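Local structure of TsrD (5X7L) at residues B[19-29]-B[47-57]. The protein is a SnoaL-like member of the NTF2 clan, an alpha+beta fold in which helices pack against a curved antiparallel sheet. Residues are numbered along the deposited sequence; the frame is centred on the assembly and turned at random.
Sequences AYNEGDPRHLD and IEGMRAAIRRW
I54 touches Y20, P25 and L28 with different carbons. Its CD1 sits over the centre of the Y20 ring, 3.4 Å from the centroid and 3° off the ring normal, a CH-pi contact. The I54 and L28 side chains reach toward each other, with L28 CD1 3.7 Å from I54 CG1. I54 CG2 rests on P25 CG at 3.7 Å and on the carbonyl O of A19. That carbonyl also accepts from D24 N in the Schellman motif, with G23 at positive phi, that ends helix 6-22. The turn brings P25 and L28 over helix 47-60.

The ring edge of Y20 faces W57, with Y20 CE2 3.6 Å from W57 CD1 and the ring planes at 49°. Water 1 joins Y20 OH to W57 NE1 in the plane of both rings. M50, a selenomethionine bent at chi2 and chi3, brings CE to 3.5 Å from Y20 OH.

At the other end D29, R51 and E48 form a salt-bridge network. The R51 chain, extended from CG to NE, carries the guanidinium across to D29. NH2 donates to the syn lone pair of D29 OD1 at 2.8 Å (157°). NH1 bridges to the anti lone pair of E48 OE2, while I47 CG2 covers one face. Water 2 donates to P25 O and D29 OD2.

The contact joins the end of helix 6-22 and the turn after it to helix 47-60 through an apolar centre. D29 and E48, both bonded in its plane, fix the rotation of the R51 guanidinium and probably offset its charge.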
ATOM      1  N   ALA B  19      -9.759   0.016  18.095  1.00 12.58           N
ATOM      2  CA  ALA B  19     -10.025   1.457  18.146  1.00 13.36           C
ATOM      3  C   ALA B  19     -11.037   1.853  17.073  1.00 12.90           C
ATOM      4  O   ALA B  19     -11.993   2.583  17.342  1.00 13.74           O
ATOM      5  CB  ALA B  19      -8.738   2.250  17.973  1.00 12.82           C
ATOM      6  N   TYR B  20     -10.818   1.364  15.857  1.00 12.71           N
ATOM      7  CA  TYR B  20     -11.704   1.662  14.738  1.00 12.97           C
ATOM      8  C   TYR B  20     -13.027   0.912  14.839  1.00 13.90           C
ATOM      9  O   TYR B  20     -14.093   1.509  14.707  1.00 15.28           O
ATOM     10  CB  TYR B  20     -11.021   1.332  13.409  1.00 13.08           C
ATOM     11  CG  TYR B  20      -9.921   2.301  13.056  1.00 12.79           C
ATOM     12  CD1 TYR B  20      -8.638   2.133  13.561  1.00 12.81           C
ATOM     13  CD2 TYR B  20     -10.163   3.396  12.224  1.00 13.75           C
ATOM     14  CE1 TYR B  20      -7.622   3.022  13.252  1.00 13.97           C
ATOM     15  CE2 TYR B  20      -9.146   4.291  11.906  1.00 14.74           C
ATOM     16  CZ  TYR B  20      -7.878   4.095  12.425  1.00 14.78           C
ATOM     17  OH  TYR B  20      -6.857   4.968  12.121  1.00 16.80           O
ATOM     18  N   ASN B  21     -12.964  -0.393  15.074  1.00 13.24           N
ATOM     19  CA  ASN B  21     -14.172  -1.215  15.076  1.00 14.34           C
ATOM     20  C   ASN B  21     -15.137  -0.847  16.205  1.00 15.71           C
ATOM     21  O   ASN B  21     -16.355  -0.944  16.043  1.00 17.08           O
ATOM     22  CB  ASN B  21     -13.804  -2.700  15.130  1.00 14.65           C
ATOM     23  CG  ASN B  21     -13.233  -3.200  13.815  1.00 14.03           C
ATOM     24  OD1 ASN B  21     -13.740  -2.867  12.747  1.00 15.13           O
ATOM     25  ND2 ASN B  21     -12.175  -3.993  13.886  1.00 14.59           N
ATOM     26  N   GLU B  22     -14.594  -0.403  17.333  1.00 16.02           N
ATOM     27  CA  GLU B  22     -15.413   0.004  18.474  1.00 17.02           C
ATOM     28  C   GLU B  22     -15.618   1.515  18.549  1.00 16.94           C
ATOM     29  O   GLU B  22     -16.373   1.993  19.391  1.00 18.57           O
ATOM     30  CB  GLU B  22     -14.786  -0.495  19.778  1.00 17.98           C
ATOM     31  CG  GLU B  22     -14.642  -2.005  19.831  1.00 20.09           C
ATOM     32  CD  GLU B  22     -13.869  -2.494  21.040  1.00 23.36           C
ATOM     33  OE1 GLU B  22     -13.723  -1.730  22.019  1.00 24.87           O
ATOM     34  OE2 GLU B  22     -13.404  -3.652  21.009  1.00 25.98           O
ATOM     35  N   GLY B  23     -14.956   2.265  17.668  1.00 16.19           N
ATOM     36  CA  GLY B  23     -14.993   3.723  17.725  1.00 16.70           C
ATOM     37  C   GLY B  23     -14.578   4.243  19.092  1.00 16.01           C
ATOM     38  O   GLY B  23     -15.170   5.187  19.613  1.00 17.61           O
ATOM     39  N   ASP B  24     -13.562   3.609  19.672  1.00 15.50           N
ATOM     40  CA  ASP B  24     -13.099   3.921  21.019  1.00 15.42           C
ATOM     41  C   ASP B  24     -11.624   4.303  20.948  1.00 14.25           C
ATOM     42  O   ASP B  24     -10.759   3.427  20.889  1.00 14.50           O
ATOM     43  CB  ASP B  24     -13.309   2.716  21.945  1.00 15.48           C
ATOM     44  CG  ASP B  24     -12.918   2.997  23.390  1.00 15.85           C
ATOM     45  OD1 ASP B  24     -12.339   4.067  23.677  1.00 15.42           O
ATOM     46  OD2 ASP B  24     -13.186   2.135  24.251  1.00 17.77           O
ATOM     47  N   PRO B  25     -11.330   5.615  20.947  1.00 14.62           N
ATOM     48  CA  PRO B  25      -9.938   6.054  20.844  1.00 15.25           C
ATOM     49  C   PRO B  25      -9.023   5.541  21.954  1.00 13.25           C
ATOM     50  O   PRO B  25      -7.813   5.548  21.771  1.00 13.51           O
ATOM     51  CB  PRO B  25     -10.047   7.582  20.906  1.00 17.26           C
ATOM     52  CG  PRO B  25     -11.422   7.885  20.430  1.00 18.15           C
ATOM     53  CD  PRO B  25     -12.266   6.755  20.952  1.00 15.77           C
ATOM     54  N   ARG B  26      -9.573   5.104  23.087  1.00 13.26           N
ATOM     55  CA  ARG B  26      -8.729   4.636  24.190  1.00 13.19           C
ATOM     56  C   ARG B  26      -7.850   3.443  23.804  1.00 12.54           C
ATOM     57  O   ARG B  26      -6.757   3.275  24.348  1.00 12.98           O
ATOM     58  CB  ARG B  26      -9.574   4.293  25.417  1.00 12.82           C
ATOM     59  CG  ARG B  26     -10.249   5.504  26.043  1.00 13.05           C
ATOM     60  CD  ARG B  26     -11.173   5.107  27.175  1.00 13.18           C
ATOM     61  NE  ARG B  26     -12.265   4.271  26.688  1.00 13.80           N
ATOM     62  CZ  ARG B  26     -13.279   3.843  27.431  1.00 14.41           C
ATOM     63  NH1 ARG B  26     -13.360   4.170  28.716  1.00 15.10           N
ATOM     64  NH2 ARG B  26     -14.217   3.085  26.879  1.00 16.94           N
ATOM     65  N   HIS B  27      -8.305   2.624  22.862  1.00 12.06           N
ATOM     66  CA  HIS B  27      -7.469   1.531  22.375  1.00 12.80           C
ATOM     67  C   HIS B  27      -6.141   2.022  21.796  1.00 12.08           C
ATOM     68  O   HIS B  27      -5.138   1.303  21.839  1.00 13.00           O
ATOM     69  CB  HIS B  27      -8.212   0.716  21.325  1.00 13.31           C
ATOM     70  CG  HIS B  27      -9.175  -0.263  21.906  1.00 16.42           C
ATOM     71  ND1 HIS B  27      -8.764  -1.377  22.602  1.00 18.65           N
ATOM     72  CD2 HIS B  27     -10.527  -0.301  21.895  1.00 17.24           C
ATOM     73  CE1 HIS B  27      -9.821  -2.061  23.000  1.00 21.32           C
ATOM     74  NE2 HIS B  27     -10.904  -1.429  22.582  1.00 21.11           N
ATOM     75  N   LEU B  28      -6.127   3.238  21.252  1.00 12.32           N
ATOM     76  CA  LEU B  28      -4.901   3.802  20.691  1.00 12.67           C
ATOM     77  C   LEU B  28      -3.823   4.022  21.745  1.00 12.04           C
ATOM     78  O   LEU B  28      -2.637   4.035  21.425  1.00 13.13           O
ATOM     79  CB  LEU B  28      -5.180   5.121  19.971  1.00 12.98           C
ATOM     80  CG  LEU B  28      -6.127   5.027  18.776  1.00 13.77           C
ATOM     81  CD1 LEU B  28      -6.272   6.396  18.136  1.00 15.63           C
ATOM     82  CD2 LEU B  28      -5.642   4.003  17.753  1.00 13.97           C
ATOM     83  N   ASP B  29      -4.217   4.195  22.999  1.00 11.56           N
ATOM     84  CA  ASP B  29      -3.230   4.400  24.052  1.00 12.00           C
ATOM     85  C   ASP B  29      -2.369   3.161  24.256  1.00 12.51           C
ATOM     86  O   ASP B  29      -1.271   3.244  24.805  1.00 13.16           O
ATOM     87  CB  ASP B  29      -3.916   4.803  25.352  1.00 12.21           C
ATOM     88  CG  ASP B  29      -4.593   6.145  25.236  1.00 12.63           C
ATOM     89  OD1 ASP B  29      -3.916   7.108  24.812  1.00 13.72           O
ATOM     90  OD2 ASP B  29      -5.801   6.240  25.530  1.00 13.25           O
ATOM     91  N   ILE B  47      -0.512  11.817  19.521  1.00 12.60           N
ATOM     92  CA  ILE B  47      -1.596  10.850  19.462  1.00 12.86           C
ATOM     93  C   ILE B  47      -2.969  11.506  19.255  1.00 12.92           C
ATOM     94  O   ILE B  47      -3.878  10.868  18.719  1.00 14.11           O
ATOM     95  CB  ILE B  47      -1.572   9.938  20.722  1.00 12.10           C
ATOM     96  CG1 ILE B  47      -2.488   8.723  20.553  1.00 12.61           C
ATOM     97  CG2 ILE B  47      -1.899  10.722  21.992  1.00 12.34           C
ATOM     98  CD1 ILE B  47      -2.303   7.673  21.635  1.00 13.84           C
ATOM     99  N   GLU B  48      -3.122  12.775  19.637  1.00 12.58           N
ATOM    100  CA  GLU B  48      -4.390  13.477  19.410  1.00 13.06           C
ATOM    101  C   GLU B  48      -4.805  13.486  17.937  1.00 13.71           C
ATOM    102  O   GLU B  48      -5.995  13.438  17.629  1.00 14.80           O
ATOM    103  CB  GLU B  48      -4.341  14.906  19.953  1.00 14.14           C
ATOM    104  CG  GLU B  48      -4.596  14.994  21.453  1.00 15.59           C
ATOM    105  CD  GLU B  48      -6.069  14.881  21.812  1.00 15.75           C
ATOM    106  OE1 GLU B  48      -6.855  15.737  21.360  1.00 17.01           O
ATOM    107  OE2 GLU B  48      -6.453  13.944  22.549  1.00 16.69           O
ATOM    108  N   GLY B  49      -3.836  13.540  17.027  1.00 13.39           N
ATOM    109  CA  GLY B  49      -4.144  13.495  15.603  1.00 14.65           C
ATOM    110  C   GLY B  49      -4.846  12.207  15.203  1.00 14.51           C
ATOM    111  O   GLY B  49      -5.761  12.216  14.376  1.00 15.81           O
HETATM  112  N   MSE B  50      -4.419  11.095  15.790  1.00 14.57           N
HETATM  113  CA  MSE B  50      -5.029   9.802  15.492  1.00 14.38           C
HETATM  114  C   MSE B  50      -6.331   9.603  16.240  1.00 13.76           C
HETATM  115  O   MSE B  50      -7.247   8.969  15.717  1.00 14.84           O
HETATM  116  CB  MSE B  50      -4.045   8.671  15.778  1.00 15.08           C
HETATM  117  CG  MSE B  50      -2.924   8.608  14.741  1.00 17.23           C
HETATM  118 SE   MSE B  50      -3.567   8.079  12.953  0.72 21.04          SE
HETATM  119  CE  MSE B  50      -3.805   6.166  13.281  0.86 22.38           C
ATOM    120  N   ARG B  51      -6.436  10.137  17.454  1.00 13.36           N
ATOM    121  CA  ARG B  51      -7.712  10.114  18.168  1.00 14.35           C
ATOM    122  C   ARG B  51      -8.782  10.854  17.367  1.00 14.41           C
ATOM    123  O   ARG B  51      -9.931  10.413  17.293  1.00 15.06           O
ATOM    124  CB  ARG B  51      -7.578  10.742  19.553  1.00 14.08           C
ATOM    125  CG  ARG B  51      -6.662   9.986  20.496  1.00 13.67           C
ATOM    126  CD  ARG B  51      -6.399  10.798  21.745  1.00 13.76           C
ATOM    127  NE  ARG B  51      -5.578  10.075  22.704  1.00 12.48           N
ATOM    128  CZ  ARG B  51      -5.039  10.617  23.792  1.00 12.13           C
ATOM    129  NH1 ARG B  51      -5.197  11.911  24.048  1.00 13.34           N
ATOM    130  NH2 ARG B  51      -4.334   9.867  24.625  1.00 12.26           N
ATOM    131  N   ALA B  52      -8.396  11.977  16.766  1.00 14.62           N
ATOM    132  CA  ALA B  52      -9.313  12.758  15.936  1.00 15.23           C
ATOM    133  C   ALA B  52      -9.811  11.952  14.733  1.00 15.03           C
ATOM    134  O   ALA B  52     -10.976  12.059  14.346  1.00 15.96           O
ATOM    135  CB  ALA B  52      -8.646  14.048  15.474  1.00 16.28           C
ATOM    136  N   ALA B  53      -8.929  11.151  14.147  1.00 14.76           N
ATOM    137  CA  ALA B  53      -9.320  10.287  13.033  1.00 15.84           C
ATOM    138  C   ALA B  53     -10.392   9.281  13.461  1.00 15.69           C
ATOM    139  O   ALA B  53     -11.375   9.081  12.749  1.00 16.58           O
ATOM    140  CB  ALA B  53      -8.106   9.570  12.457  1.00 17.19           C
ATOM    141  N   ILE B  54     -10.213   8.665  14.629  1.00 15.21           N
ATOM    142  CA  ILE B  54     -11.202   7.713  15.147  1.00 15.98           C
ATOM    143  C   ILE B  54     -12.569   8.374  15.276  1.00 16.43           C
ATOM    144  O   ILE B  54     -13.576   7.811  14.851  1.00 18.16           O
ATOM    145  CB  ILE B  54     -10.797   7.130  16.526  1.00 15.95           C
ATOM    146  CG1 ILE B  54      -9.501   6.318  16.425  1.00 17.23           C
ATOM    147  CG2 ILE B  54     -11.918   6.271  17.107  1.00 17.02           C
ATOM    148  CD1 ILE B  54      -9.545   5.160  15.451  1.00 18.42           C
ATOM    149  N   ARG B  55     -12.600   9.570  15.856  1.00 17.43           N
ATOM    150  CA  ARG B  55     -13.858  10.289  16.039  1.00 18.88           C
ATOM    151  C   ARG B  55     -14.503  10.626  14.698  1.00 20.06           C
ATOM    152  O   ARG B  55     -15.719  10.518  14.548  1.00 21.63           O
ATOM    153  CB  ARG B  55     -13.642  11.562  16.856  1.00 20.89           C
ATOM    154  CG  ARG B  55     -13.172  11.303  18.276  1.00 22.78           C
ATOM    155  CD  ARG B  55     -13.331  12.537  19.147  1.00 26.05           C
ATOM    156  NE  ARG B  55     -12.580  13.676  18.623  1.00 28.12           N
ATOM    157  CZ  ARG B  55     -11.291  13.911  18.863  1.00 29.23           C
ATOM    158  NH1 ARG B  55     -10.581  13.083  19.623  1.00 29.67           N
ATOM    159  NH2 ARG B  55     -10.706  14.977  18.333  1.00 29.94           N
ATOM    160  N   ARG B  56     -13.686  11.019  13.725  1.00 18.92           N
ATOM    161  CA  ARG B  56     -14.193  11.360  12.396  1.00 19.65           C
ATOM    162  C   ARG B  56     -14.819  10.151  11.706  1.00 19.67           C
ATOM    163  O   ARG B  56     -15.922  10.245  11.163  1.00 20.46           O
ATOM    164  CB  ARG B  56     -13.079  11.944  11.521  1.00 20.71           C
ATOM    165  CG  ARG B  56     -13.494  12.191  10.077  1.00 22.57           C
ATOM    166  CD  ARG B  56     -12.416  12.926   9.294  1.00 23.63           C
ATOM    167  NE  ARG B  56     -11.127  12.237   9.335  1.00 26.16           N
ATOM    168  CZ  ARG B  56     -10.802  11.181   8.592  1.00 29.04           C
ATOM    169  NH1 ARG B  56     -11.672  10.661   7.732  1.00 30.23           N
ATOM    170  NH2 ARG B  56      -9.596  10.639   8.714  1.00 30.29           N
ATOM    171  N   TRP B  57     -14.121   9.021  11.718  1.00 20.03           N
ATOM    172  CA  TRP B  57     -14.654   7.812  11.093  1.00 19.88           C
ATOM    173  C   TRP B  57     -15.937   7.345  11.776  1.00 22.63           C
ATOM    174  O   TRP B  57     -16.868   6.895  11.112  1.00 22.24           O
ATOM    175  CB  TRP B  57     -13.630   6.680  11.113  1.00 21.12           C
ATOM    176  CG  TRP B  57     -12.462   6.877  10.200  1.00 19.86           C
ATOM    177  CD1 TRP B  57     -11.150   6.931  10.559  1.00 20.48           C
ATOM    178  CD2 TRP B  57     -12.493   7.025   8.773  1.00 19.93           C
ATOM    179  NE1 TRP B  57     -10.359   7.109   9.451  1.00 21.07           N
ATOM    180  CE2 TRP B  57     -11.160   7.170   8.341  1.00 20.83           C
ATOM    181  CE3 TRP B  57     -13.519   7.056   7.820  1.00 20.68           C
ATOM    182  CZ2 TRP B  57     -10.822   7.339   6.997  1.00 20.42           C
ATOM    183  CZ3 TRP B  57     -13.182   7.224   6.483  1.00 20.35           C
ATOM    184  CH2 TRP B  57     -11.844   7.365   6.085  1.00 20.77           C
TER
HETATM  185  O   HOH W   1      -7.386   6.796   9.935  1.00 16.24           O
HETATM  186  O   HOH W   2      -6.590   7.494  23.155  1.00 16.05           O